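Local coordinates for protein mRNA interferase (PDB 6L2A) that probably acts as the toxin of a type II toxin-antitoxin pair, a MazF-family endoribonuclease that cleaves RNA, at residues 10-15 with 96-101; 30-35 with 48-53; 54-59 with 79-84; 65-70 with 111-116. The protein carries 6 engineered substitutions. All blocks are in the same frame, centred on the assembly; numbering follows the deposited sequence.

Interaction 1: residues 10-15 with 96-101. Engineered in segment 10-15: Ser15 (natural residue Asp).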
loop_
_atom_site.group_PDB
_atom_site.type_symbol
_atom_site.label_atom_id
_atom_site.label_comp_id
_atom_site.label_asym_id
_atom_site.label_seq_id
_atom_site.Cartn_x
_atom_site.Cartn_y
_atom_site.Cartn_z
ATOM N N GLU A 10 8.483 -11.153 -6.544
ATOM C CA GLU A 10 8.918 -12.268 -5.720
ATOM C C GLU A 10 7.958 -12.478 -4.557
ATOM O O GLU A 10 7.330 -11.539 -4.059
ATOM C CB GLU A 10 10.328 -12.029 -5.181
ATOM C CG GLU A 10 11.425 -12.109 -6.222
ATOM C CD GLU A 10 12.808 -12.054 -5.606
ATOM O OE1 GLU A 10 13.760 -12.548 -6.243
ATOM O OE2 GLU A 10 12.944 -11.517 -4.485
ATOM N N ILE A 11 7.855 -13.731 -4.121
ATOM C CA ILE A 11 7.035 -14.109 -2.976
ATOM C C ILE A 11 7.968 -14.398 -1.811
ATOM O O ILE A 11 8.845 -15.265 -1.906
ATOM C CB ILE A 11 6.145 -15.318 -3.289
ATOM C CG1 ILE A 11 5.223 -14.990 -4.457
ATOM C CG2 ILE A 11 5.333 -15.722 -2.060
ATOM C CD1 ILE A 11 4.438 -16.158 -4.938
ATOM N N TRP A 12 7.779 -13.671 -0.715
ATOM C CA TRP A 12 8.602 -13.800 0.474
ATOM C C TRP A 12 7.735 -14.135 1.677
ATOM O O TRP A 12 6.586 -13.694 1.776
ATOM C CB TRP A 12 9.376 -12.507 0.763
ATOM C CG TRP A 12 10.563 -12.281 -0.113
ATOM C CD1 TRP A 12 10.558 -12.032 -1.454
ATOM C CD2 TRP A 12 11.935 -12.264 0.295
ATOM N NE1 TRP A 12 11.844 -11.873 -1.909
ATOM C CE2 TRP A 12 12.709 -12.008 -0.855
ATOM C CE3 TRP A 12 12.585 -12.444 1.521
ATOM C CZ2 TRP A 12 14.100 -11.928 -0.816
ATOM C CZ3 TRP A 12 13.968 -12.365 1.557
ATOM C CH2 TRP A 12 14.710 -12.109 0.396
ATOM N N GLN A 13 8.294 -14.921 2.588
ATOM C CA GLN A 13 7.734 -15.031 3.925
ATOM C C GLN A 13 8.113 -13.777 4.702
ATOM O O GLN A 13 9.290 -13.406 4.752
ATOM C CB GLN A 13 8.254 -16.284 4.629
ATOM C CG GLN A 13 7.544 -16.613 5.934
ATOM C CD GLN A 13 6.170 -17.228 5.721
ATOM O OE1 GLN A 13 5.670 -17.299 4.596
ATOM N NE2 GLN A 13 5.557 -17.686 6.806
ATOM N N VAL A 14 7.118 -13.103 5.277
ATOM C CA VAL A 14 7.342 -11.820 5.928
ATOM C C VAL A 14 6.701 -11.832 7.308
ATOM O O VAL A 14 5.759 -12.580 7.579
ATOM C CB VAL A 14 6.799 -10.632 5.098
ATOM C CG1 VAL A 14 7.411 -10.623 3.709
ATOM C CG2 VAL A 14 5.281 -10.682 5.016
ATOM N N SER A 15 7.230 -10.984 8.183
ATOM C CA SER A 15 6.658 -10.772 9.505
ATOM C C SER A 15 5.720 -9.573 9.450
ATOM O O SER A 15 6.154 -8.453 9.158
ATOM C CB SER A 15 7.757 -10.551 10.544
ATOM O OG SER A 15 7.212 -10.081 11.763
ATOM N N LEU A 96 11.855 -12.344 5.760
ATOM C CA LEU A 96 12.408 -13.533 6.401
ATOM C C LEU A 96 13.118 -14.441 5.403
ATOM O O LEU A 96 14.315 -14.705 5.546
ATOM C CB LEU A 96 11.295 -14.288 7.139
ATOM C CG LEU A 96 10.583 -13.425 8.189
ATOM C CD1 LEU A 96 9.376 -14.123 8.789
ATOM C CD2 LEU A 96 11.543 -12.990 9.275
ATOM N N ARG A 97 12.408 -14.908 4.376
ATOM C CA ARG A 97 13.009 -15.798 3.394
ATOM C C ARG A 97 12.201 -15.728 2.107
ATOM O O ARG A 97 10.988 -15.498 2.154
ATOM C CB ARG A 97 13.063 -17.245 3.913
ATOM C CG ARG A 97 11.720 -17.951 3.910
ATOM C CD ARG A 97 11.722 -19.202 4.772
ATOM N NE ARG A 97 10.376 -19.510 5.245
ATOM C CZ ARG A 97 9.471 -20.182 4.538
ATOM N NH1 ARG A 97 9.771 -20.624 3.323
ATOM N NH2 ARG A 97 8.268 -20.412 5.046
ATOM N N PRO A 98 12.842 -15.899 0.956
ATOM C CA PRO A 98 12.095 -15.970 -0.303
ATOM C C PRO A 98 11.482 -17.346 -0.502
ATOM O O PRO A 98 12.054 -18.373 -0.130
ATOM C CB PRO A 98 13.167 -15.686 -1.359
ATOM C CG PRO A 98 14.422 -16.208 -0.745
ATOM C CD PRO A 98 14.296 -15.980 0.744
ATOM N N ILE A 99 10.298 -17.351 -1.107
ATOM C CA ILE A 99 9.550 -18.572 -1.356
ATOM C C ILE A 99 9.480 -18.894 -2.843
ATOM O O ILE A 99 9.609 -20.054 -3.239
ATOM C CB ILE A 99 8.135 -18.468 -0.746
ATOM C CG1 ILE A 99 8.222 -18.337 0.775
ATOM C CG2 ILE A 99 7.283 -19.665 -1.139
ATOM C CD1 ILE A 99 6.897 -18.027 1.436
ATOM N N GLY A 100 9.286 -17.878 -3.677
ATOM C CA GLY A 100 9.199 -18.075 -5.107
ATOM C C GLY A 100 8.902 -16.786 -5.840
ATOM O O GLY A 100 9.360 -15.714 -5.436
ATOM N N ARG A 101 8.121 -16.876 -6.912
ATOM C CA ARG A 101 7.858 -15.727 -7.762
ATOM C C ARG A 101 6.538 -15.936 -8.482
ATOM O O ARG A 101 6.205 -17.063 -8.857
ATOM C CB ARG A 101 8.989 -15.541 -8.776
ATOM C CG ARG A 101 9.050 -14.191 -9.445
ATOM C CD ARG A 101 10.020 -14.262 -10.611
ATOM N NE ARG A 101 9.998 -15.589 -11.228
ATOM C CZ ARG A 101 9.253 -15.906 -12.283
ATOM N NH1 ARG A 101 8.476 -14.988 -12.844
ATOM N NH2 ARG A 101 9.288 -17.135 -12.783
#
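Residues 10-15 and 96-101 pair as antiparallel strands, at 159°, in the SH3-like sheet of the MazF fold, and two classic beta bulges interrupt their ladder. At the first, Ile99 and Gly100 both face Ile11, whose O accepts from Ile99 N at 2.7 Å and from Gly100 N at 3.2 Å. At the second, Leu96 and Arg97 face Gln13; Leu96 N binds Gln13 O at 3.0 Å, and Arg97 N adds a weak bond to the same oxygen. Gln13 N in turn donates to Arg97 O at 2.8 Å, within the same bulge. Pro98 lies over one face of the Trp12 indole in a CH-pi contact, its CB 3.9 Å from the centroid of the six-membered ring. The indole N-H points in the ring plane to Glu10 OE2 (NE1 to OE2 2.8 Å), which fixes the ring's rotation, while Glu10 OE1 forms a salt bridge with Arg7. On the face of Gln13 and Arg97 the two side chains run side by side, Gln13 CB standing 3.7 Å above the guanidinium plane, offset toward its rim. Doubly used carbonyls thus absorb the extra residue of each bulge, and the indole N-H and Arg7 would together favour the charged form of the Glu10 carboxylate.

Interaction 2: residues 30-35 with 48-53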
loop_
_atom_site.group_PDB
_atom_site.type_symbol
_atom_site.label_atom_id
_atom_site.label_comp_id
_atom_site.label_asym_id
_atom_site.label_seq_id
_atom_site.Cartn_x
_atom_site.Cartn_y
_atom_site.Cartn_z
ATOM N N ALA A 30 3.910 -13.041 1.035
ATOM C CA ALA A 30 3.484 -11.778 0.450
ATOM C C ALA A 30 4.270 -11.533 -0.828
ATOM O O ALA A 30 5.384 -12.034 -0.990
ATOM C CB ALA A 30 3.671 -10.612 1.429
ATOM N N VAL A 31 3.669 -10.761 -1.733
ATOM C CA VAL A 31 4.276 -10.413 -3.015
ATOM C C VAL A 31 4.895 -9.026 -2.907
ATOM O O VAL A 31 4.223 -8.070 -2.502
ATOM C CB VAL A 31 3.242 -10.454 -4.154
ATOM C CG1 VAL A 31 3.915 -10.158 -5.493
ATOM C CG2 VAL A 31 2.529 -11.799 -4.187
ATOM N N VAL A 32 6.170 -8.911 -3.279
ATOM C CA VAL A 32 6.823 -7.607 -3.339
ATOM C C VAL A 32 6.253 -6.811 -4.505
ATOM O O VAL A 32 6.254 -7.279 -5.651
ATOM C CB VAL A 32 8.342 -7.773 -3.481
ATOM C CG1 VAL A 32 9.008 -6.410 -3.591
ATOM C CG2 VAL A 32 8.912 -8.572 -2.311
ATOM N N VAL A 33 5.774 -5.597 -4.226
ATOM C CA VAL A 33 5.170 -4.776 -5.274
ATOM C C VAL A 33 5.786 -3.382 -5.340
ATOM O O VAL A 33 5.461 -2.597 -6.239
ATOM C CB VAL A 33 3.642 -4.683 -5.103
ATOM C CG1 VAL A 33 3.008 -6.056 -5.263
ATOM C CG2 VAL A 33 3.283 -4.069 -3.756
ATOM N N SER A 34 6.667 -3.050 -4.401
ATOM C CA SER A 34 7.435 -1.824 -4.556
ATOM C C SER A 34 8.372 -1.957 -5.755
ATOM O O SER A 34 8.840 -3.049 -6.082
ATOM C CB SER A 34 8.223 -1.506 -3.282
ATOM O OG SER A 34 8.858 -2.657 -2.750
ATOM N N ASN A 35 8.623 -0.834 -6.428
ATOM C CA ASN A 35 9.448 -0.864 -7.629
ATOM C C ASN A 35 10.885 -1.258 -7.286
ATOM O O ASN A 35 11.346 -1.120 -6.148
ATOM C CB ASN A 35 9.415 0.489 -8.345
ATOM C CG ASN A 35 10.208 1.561 -7.620
ATOM O OD1 ASN A 35 11.426 1.645 -7.755
ATOM N ND2 ASN A 35 9.514 2.394 -6.854
ATOM N N GLY A 48 15.427 -0.115 5.013
ATOM C CA GLY A 48 14.445 0.595 4.231
ATOM C C GLY A 48 13.116 -0.148 4.188
ATOM O O GLY A 48 12.983 -1.276 4.644
ATOM N N VAL A 49 12.128 0.547 3.618
ATOM C CA VAL A 49 10.770 0.023 3.503
ATOM C C VAL A 49 10.601 -0.686 2.168
ATOM O O VAL A 49 11.022 -0.188 1.118
ATOM C CB VAL A 49 9.727 1.146 3.660
ATOM C CG1 VAL A 49 9.518 1.482 5.124
ATOM C CG2 VAL A 49 10.145 2.378 2.877
ATOM N N ILE A 50 9.982 -1.862 2.220
ATOM C CA ILE A 50 9.490 -2.586 1.055
ATOM C C ILE A 50 7.973 -2.614 1.160
ATOM O O ILE A 50 7.417 -2.625 2.262
ATOM C CB ILE A 50 10.065 -4.020 0.983
ATOM C CG1 ILE A 50 11.583 -3.988 1.159
ATOM C CG2 ILE A 50 9.701 -4.699 -0.330
ATOM C CD1 ILE A 50 12.309 -3.278 0.040
ATOM N N THR A 51 7.296 -2.610 0.017
ATOM C CA THR A 51 5.844 -2.691 -0.012
ATOM C C THR A 51 5.440 -4.062 -0.533
ATOM O O THR A 51 5.945 -4.509 -1.567
ATOM C CB THR A 51 5.249 -1.578 -0.874
ATOM O OG1 THR A 51 5.619 -0.308 -0.322
ATOM C CG2 THR A 51 3.741 -1.685 -0.896
ATOM N N VAL A 52 4.550 -4.735 0.199
ATOM C CA VAL A 52 4.175 -6.109 -0.104
ATOM C C VAL A 52 2.659 -6.240 -0.139
ATOM O O VAL A 52 1.923 -5.447 0.453
ATOM C CB VAL A 52 4.766 -7.114 0.910
ATOM C CG1 VAL A 52 6.287 -7.045 0.907
ATOM C CG2 VAL A 52 4.207 -6.855 2.304
ATOM N N VAL A 53 2.205 -7.272 -0.841
ATOM C CA VAL A 53 0.794 -7.639 -0.913
ATOM C C VAL A 53 0.627 -9.023 -0.293
ATOM O O VAL A 53 1.153 -10.007 -0.833
ATOM C CB VAL A 53 0.289 -7.599 -2.363
ATOM C CG1 VAL A 53 -1.050 -8.291 -2.480
ATOM C CG2 VAL A 53 0.186 -6.158 -2.840
#
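Val33 CG1 and CG2 form a fork that straddles the tip of Val53: CG2 of Val53 lies 3.7 Å from Val33 CG1 and 3.8 Å from Val33 CG2, the two side chains crossing at about a right angle. The CG2 prong, set between the backbone N and carbonyl carbon of its own residue, also meets the Thr51 methyl, CG2 to CG2 at 3.8 Å. Leu110 and Leu114 of helix 104-117 cover Val33. On the face of Val32 and Val52, the small Ala30 CB packs 3.7 Å from Val52 CB, and Val32 CG1 meets Ile50 CG2 at the same distance, their side chains slanting past each other. The segments lie on adjacent antiparallel strands of the SH3-like MazF sheet, 28-32 and 49-56, joined by helix 36-45, with Val33 just past the end of the first. Val31 and Val53 are a hydrogen-bonded pair. Thr51 O takes both Val33 N and Ser34 N from the same face of its plane. Ser34 then turns its hydroxyl back onto the neighbouring strand: Thr51 N donates to OG at 3.2 Å and 174°, Ile50 CG2 touches that oxygen, and its main polar partner is Asn39 OD1, by a hydrogen bond. Thr51 OG1 is bound instead by Ser89 and by His117 of the second subunit, in the dimer interface.

Interaction 3: residues 54-59 with 79-84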
loop_
_atom_site.group_PDB
_atom_site.type_symbol
_atom_site.label_atom_id
_atom_site.label_comp_id
_atom_site.label_asym_id
_atom_site.label_seq_id
_atom_site.Cartn_x
_atom_site.Cartn_y
_atom_site.Cartn_z
ATOM N N PRO A 54 -0.075 -9.145 0.832
ATOM C CA PRO A 54 -0.198 -10.451 1.488
ATOM C C PRO A 54 -0.968 -11.447 0.641
ATOM O O PRO A 54 -1.812 -11.088 -0.184
ATOM C CB PRO A 54 -0.952 -10.130 2.786
ATOM C CG PRO A 54 -0.740 -8.671 3.002
ATOM C CD PRO A 54 -0.668 -8.066 1.634
ATOM N N VAL A 55 -0.670 -12.721 0.872
ATOM C CA VAL A 55 -1.215 -13.829 0.103
ATOM C C VAL A 55 -1.892 -14.795 1.066
ATOM O O VAL A 55 -1.380 -15.050 2.161
ATOM C CB VAL A 55 -0.097 -14.519 -0.707
ATOM C CG1 VAL A 55 -0.551 -15.847 -1.230
ATOM C CG2 VAL A 55 0.342 -13.627 -1.857
ATOM N N THR A 56 -3.055 -15.315 0.669
ATOM C CA THR A 56 -3.818 -16.244 1.493
ATOM C C THR A 56 -4.239 -17.453 0.668
ATOM O O THR A 56 -4.395 -17.370 -0.552
ATOM C CB THR A 56 -5.067 -15.582 2.097
ATOM O OG1 THR A 56 -5.836 -16.565 2.803
ATOM C CG2 THR A 56 -5.927 -14.971 1.004
ATOM N N SER A 57 -4.431 -18.578 1.355
ATOM C CA SER A 57 -4.802 -19.834 0.716
ATOM C C SER A 57 -6.308 -20.030 0.603
ATOM O O SER A 57 -6.745 -21.034 0.032
ATOM C CB SER A 57 -4.189 -21.014 1.478
ATOM O OG SER A 57 -4.517 -20.962 2.855
ATOM N N ASN A 58 -7.113 -19.111 1.129
ATOM C CA ASN A 58 -8.563 -19.184 0.989
ATOM C C ASN A 58 -8.954 -18.493 -0.310
ATOM O O ASN A 58 -8.909 -17.262 -0.404
ATOM C CB ASN A 58 -9.265 -18.542 2.182
ATOM C CG ASN A 58 -10.773 -18.703 2.121
ATOM O OD1 ASN A 58 -11.279 -19.733 1.672
ATOM N ND2 ASN A 58 -11.499 -17.679 2.557
ATOM N N ILE A 59 -9.342 -19.281 -1.312
ATOM C CA ILE A 59 -9.657 -18.743 -2.632
ATOM C C ILE A 59 -11.134 -18.941 -2.942
ATOM O O ILE A 59 -11.520 -19.060 -4.111
ATOM C CB ILE A 59 -8.782 -19.394 -3.719
ATOM C CG1 ILE A 59 -8.913 -20.917 -3.670
ATOM C CG2 ILE A 59 -7.327 -18.979 -3.555
ATOM C CD1 ILE A 59 -8.197 -21.626 -4.801
ATOM N N ASP A 79 -2.999 -23.289 -4.495
ATOM C CA ASP A 79 -3.439 -22.055 -5.129
ATOM C C ASP A 79 -3.762 -21.030 -4.053
ATOM O O ASP A 79 -4.359 -21.351 -3.021
ATOM C CB ASP A 79 -4.660 -22.295 -6.017
ATOM C CG ASP A 79 -4.323 -23.066 -7.277
ATOM O OD1 ASP A 79 -3.121 -23.234 -7.564
ATOM O OD2 ASP A 79 -5.259 -23.502 -7.981
ATOM N N CYS A 80 -3.340 -19.795 -4.287
ATOM C CA CYS A 80 -3.511 -18.729 -3.318
ATOM C C CYS A 80 -3.975 -17.486 -4.054
ATOM O O CYS A 80 -4.007 -17.445 -5.286
ATOM C CB CYS A 80 -2.210 -18.462 -2.556
ATOM S SG CYS A 80 -1.685 -19.768 -1.422
ATOM N N LYS A 81 -4.340 -16.460 -3.297
ATOM C CA LYS A 81 -4.693 -15.188 -3.902
ATOM C C LYS A 81 -3.935 -14.067 -3.211
ATOM O O LYS A 81 -3.827 -14.036 -1.981
ATOM C CB LYS A 81 -6.211 -14.927 -3.857
ATOM C CG LYS A 81 -6.825 -14.846 -2.477
ATOM C CD LYS A 81 -8.293 -14.456 -2.576
ATOM C CE LYS A 81 -8.887 -14.168 -1.209
ATOM N NZ LYS A 81 -10.361 -13.971 -1.278
ATOM N N ALA A 82 -3.374 -13.170 -4.019
ATOM C CA ALA A 82 -2.785 -11.946 -3.504
ATOM C C ALA A 82 -3.902 -10.956 -3.206
ATOM O O ALA A 82 -4.809 -10.774 -4.021
ATOM C CB ALA A 82 -1.802 -11.355 -4.514
ATOM N N GLN A 83 -3.842 -10.331 -2.037
ATOM C CA GLN A 83 -4.889 -9.428 -1.566
ATOM C C GLN A 83 -4.350 -8.002 -1.627
ATOM O O GLN A 83 -3.737 -7.517 -0.674
ATOM C CB GLN A 83 -5.321 -9.797 -0.152
ATOM C CG GLN A 83 -5.762 -11.238 0.015
ATOM C CD GLN A 83 -6.174 -11.547 1.441
ATOM O OE1 GLN A 83 -5.386 -12.070 2.228
ATOM N NE2 GLN A 83 -7.413 -11.217 1.783
ATOM N N ALA A 84 -4.588 -7.326 -2.755
ATOM C CA ALA A 84 -4.095 -5.964 -2.917
ATOM C C ALA A 84 -4.728 -4.995 -1.930
ATOM O O ALA A 84 -4.120 -3.964 -1.620
ATOM C CB ALA A 84 -4.333 -5.474 -4.347
HETATM O O HOH W 1 -6.230 -23.043 -1.911
HETATM O O HOH W 2 -11.989 -16.401 -0.408
#
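Lys81 NZ is gripped by several oxygens: a water at 3.1 Å, which also donates a weak bond to Asn58 O, together with Lys61 O and Gln66 OE1 from outside the two segments. The chain reaching it is extended beyond CG, and its CE passes 3.2 Å from Asn58 O, so the loop after Thr56 wraps along the lysine. Three oxygens around one ammonium would probably stabilise its positive charge. Thr56 CG2 packs on the near part of the same chain, 3.6 Å from Lys81 CG, and touches Gln83 OE1 as well. Thr56 and Lys81 are an antiparallel hydrogen-bonded pair, with N-to-O bonds in both directions, and Gln83 N continues the ladder to Pro54 O with an N-H...O angle of 166°. Here the end of the long strand 49-56 joins strand 80-83 of the SH3-like MazF sheet, whose next strand is 66-69. On the other face Val55, with CG1 anti to its backbone N (chi1 166°), presses that methyl against Cys80 CB at 3.4 Å, a tight carbon contact, while its CG2 lies 4.1 Å from Ala82 CB; Leu69 covers this patch. Where the strands part, a water donates to Ser57 O and Asp79 O, both at 2.8 Å, bridging the backbones. Ile59 folds back over the same end, its CG2 3.7 Å from Cys80 C and its CD1 against Asp79 CB.

Interaction 4: residues 65-70 with 111-116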
loop_
_atom_site.group_PDB
_atom_site.type_symbol
_atom_site.label_atom_id
_atom_site.label_comp_id
_atom_site.label_asym_id
_atom_site.label_seq_id
_atom_site.Cartn_x
_atom_site.Cartn_y
_atom_site.Cartn_z
ATOM N N PHE A 65 -9.956 -6.874 -6.859
ATOM C CA PHE A 65 -8.767 -6.323 -6.227
ATOM C C PHE A 65 -7.864 -7.413 -5.663
ATOM O O PHE A 65 -6.990 -7.123 -4.838
ATOM C CB PHE A 65 -9.159 -5.326 -5.133
ATOM C CG PHE A 65 -10.262 -5.809 -4.233
ATOM C CD1 PHE A 65 -9.977 -6.563 -3.106
ATOM C CD2 PHE A 65 -11.584 -5.498 -4.508
ATOM C CE1 PHE A 65 -10.989 -7.002 -2.275
ATOM C CE2 PHE A 65 -12.603 -5.937 -3.678
ATOM C CZ PHE A 65 -12.304 -6.687 -2.561
ATOM N N GLN A 66 -8.067 -8.659 -6.087
ATOM C CA GLN A 66 -7.256 -9.794 -5.682
ATOM C C GLN A 66 -6.912 -10.605 -6.923
ATOM O O GLN A 66 -7.609 -10.538 -7.939
ATOM C CB GLN A 66 -7.987 -10.665 -4.649
ATOM C CG GLN A 66 -8.528 -9.877 -3.461
ATOM C CD GLN A 66 -9.507 -10.677 -2.623
ATOM O OE1 GLN A 66 -10.150 -11.602 -3.117
ATOM N NE2 GLN A 66 -9.633 -10.313 -1.351
ATOM N N VAL A 67 -5.824 -11.370 -6.846
ATOM C CA VAL A 67 -5.305 -12.098 -8.002
ATOM C C VAL A 67 -5.028 -13.540 -7.602
ATOM O O VAL A 67 -4.265 -13.794 -6.662
ATOM C CB VAL A 67 -4.033 -11.448 -8.574
ATOM C CG1 VAL A 67 -3.531 -12.242 -9.775
ATOM C CG2 VAL A 67 -4.304 -10.003 -8.970
ATOM N N LEU A 68 -5.626 -14.481 -8.328
ATOM C CA LEU A 68 -5.355 -15.896 -8.110
ATOM C C LEU A 68 -3.931 -16.231 -8.541
ATOM O O LEU A 68 -3.524 -15.926 -9.667
ATOM C CB LEU A 68 -6.360 -16.744 -8.889
ATOM C CG LEU A 68 -6.154 -18.262 -8.934
ATOM C CD1 LEU A 68 -6.430 -18.887 -7.580
ATOM C CD2 LEU A 68 -7.032 -18.886 -10.005
ATOM N N LEU A 69 -3.171 -16.855 -7.642
ATOM C CA LEU A 69 -1.787 -17.239 -7.898
ATOM C C LEU A 69 -1.694 -18.759 -7.947
ATOM O O LEU A 69 -1.953 -19.431 -6.944
ATOM C CB LEU A 69 -0.853 -16.676 -6.826
ATOM C CG LEU A 69 -0.870 -15.157 -6.630
ATOM C CD1 LEU A 69 0.056 -14.746 -5.494
ATOM C CD2 LEU A 69 -0.488 -14.451 -7.922
ATOM N N SER A 70 -1.320 -19.294 -9.107
ATOM C CA SER A 70 -1.268 -20.740 -9.289
ATOM C C SER A 70 -0.092 -21.351 -8.535
ATOM O O SER A 70 1.005 -20.788 -8.497
ATOM C CB SER A 70 -1.168 -21.084 -10.775
ATOM O OG SER A 70 -0.361 -22.233 -10.975
ATOM N N ASP A 111 -0.849 -5.735 -11.065
ATOM C CA ASP A 111 -0.816 -4.310 -11.381
ATOM C C ASP A 111 -2.225 -3.753 -11.543
ATOM O O ASP A 111 -2.536 -2.670 -11.032
ATOM C CB ASP A 111 -0.006 -4.055 -12.653
ATOM C CG ASP A 111 1.467 -4.377 -12.489
ATOM O OD1 ASP A 111 1.929 -4.542 -11.339
ATOM O OD2 ASP A 111 2.169 -4.447 -13.520
ATOM N N GLU A 112 -3.093 -4.482 -12.250
ATOM C CA GLU A 112 -4.460 -4.013 -12.453
ATOM C C GLU A 112 -5.248 -4.020 -11.149
ATOM O O GLU A 112 -6.043 -3.107 -10.894
ATOM C CB GLU A 112 -5.156 -4.869 -13.510
ATOM C CG GLU A 112 -4.630 -4.649 -14.915
ATOM C CD GLU A 112 -4.867 -3.235 -15.402
ATOM O OE1 GLU A 112 -6.027 -2.774 -15.348
ATOM O OE2 GLU A 112 -3.895 -2.583 -15.835
ATOM N N ALA A 113 -5.043 -5.039 -10.311
ATOM C CA ALA A 113 -5.729 -5.089 -9.024
ATOM C C ALA A 113 -5.282 -3.947 -8.120
ATOM O O ALA A 113 -6.093 -3.372 -7.384
ATOM C CB ALA A 113 -5.484 -6.438 -8.349
ATOM N N LEU A 114 -3.994 -3.605 -8.161
ATOM C CA LEU A 114 -3.503 -2.479 -7.373
ATOM C C LEU A 114 -4.086 -1.163 -7.869
ATOM O O LEU A 114 -4.490 -0.315 -7.065
ATOM C CB LEU A 114 -1.976 -2.443 -7.411
ATOM C CG LEU A 114 -1.263 -3.522 -6.596
ATOM C CD1 LEU A 114 0.203 -3.609 -6.994
ATOM C CD2 LEU A 114 -1.402 -3.237 -5.109
ATOM N N LYS A 115 -4.131 -0.970 -9.191
ATOM C CA LYS A 115 -4.708 0.256 -9.734
ATOM C C LYS A 115 -6.187 0.366 -9.393
ATOM O O LYS A 115 -6.676 1.452 -9.055
ATOM C CB LYS A 115 -4.499 0.313 -11.248
ATOM C CG LYS A 115 -3.042 0.430 -11.661
ATOM C CD LYS A 115 -2.917 0.885 -13.098
ATOM C CE LYS A 115 -3.744 0.004 -14.013
ATOM N NZ LYS A 115 -3.990 0.654 -15.328
ATOM N N LEU A 116 -6.916 -0.750 -9.467
ATOM C CA LEU A 116 -8.324 -0.743 -9.087
ATOM C C LEU A 116 -8.493 -0.390 -7.613
ATOM O O LEU A 116 -9.304 0.474 -7.258
ATOM C CB LEU A 116 -8.954 -2.104 -9.384
ATOM C CG LEU A 116 -10.392 -2.268 -8.884
ATOM C CD1 LEU A 116 -11.366 -1.482 -9.752
ATOM C CD2 LEU A 116 -10.778 -3.737 -8.820
#
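Phe65 and Ala113 bring the residue just before strand 66-69 up to helix 104-117, with their CA atoms 4.3 Å apart and no hydrogen bond between the two segments. The close approach is made on the helix side by one methyl: Ala113 CB sits 3.7 Å from Phe65 C and 4.1 Å from Gln66 N, lying against the peptide link between these two residues. The third partner of that methyl is Val67 CG2, at 3.8 Å. This CG2, anti to the carbonyl carbon of its own residue, is the branch of Val67 that meets the alanine; Gln109 and Leu110 of the same helix also touch Val67. One turn further on, Leu116 extends the contact with a branch tip, CD2 standing 3.8 Å from Phe65 N and 4.3 Å from Phe65 CB. The Phe65 ring itself leads away from the helix and meets Tyr63, the two ring planes nearly parallel. Gln66 points away as well, its amide held by Glu85 through NE2 and by Tyr63 N through OE1. Leu114, on another side of the helix, reaches Val53 of its own chain and Leu120 of the second subunit. The result is a small van der Waals contact in which the C-terminal helix of the MazF fold packs on the start of a strand of its curved antiparallel sheet and, through other residues, also meets the partner subunit.

Overall arrangement
All four contacts belong to one curved antiparallel sheet and its C-terminal helix. Interactions 1 and 2 meet where strands 10-14 and 28-32 are neighbours, their centres about 10 Å apart; interactions 2 and 3 share strand 49-56, and interactions 3 and 4 join through strands 80-83 and 66-69, again about 10 Å between centres. Interactions 1 and 4, about 18 Å apart, lie on opposite sides of the chain's centre. Along the chain, interactions 2 and 3 are nested inside the loop closed by interaction 1, whereas interaction 4 crosses both 1 and 3. Leu114 packs on Val33, tying helix 104-117 to interaction 2, and both interactions 2 and 4 touch the second subunit, connecting sheet core and dimer.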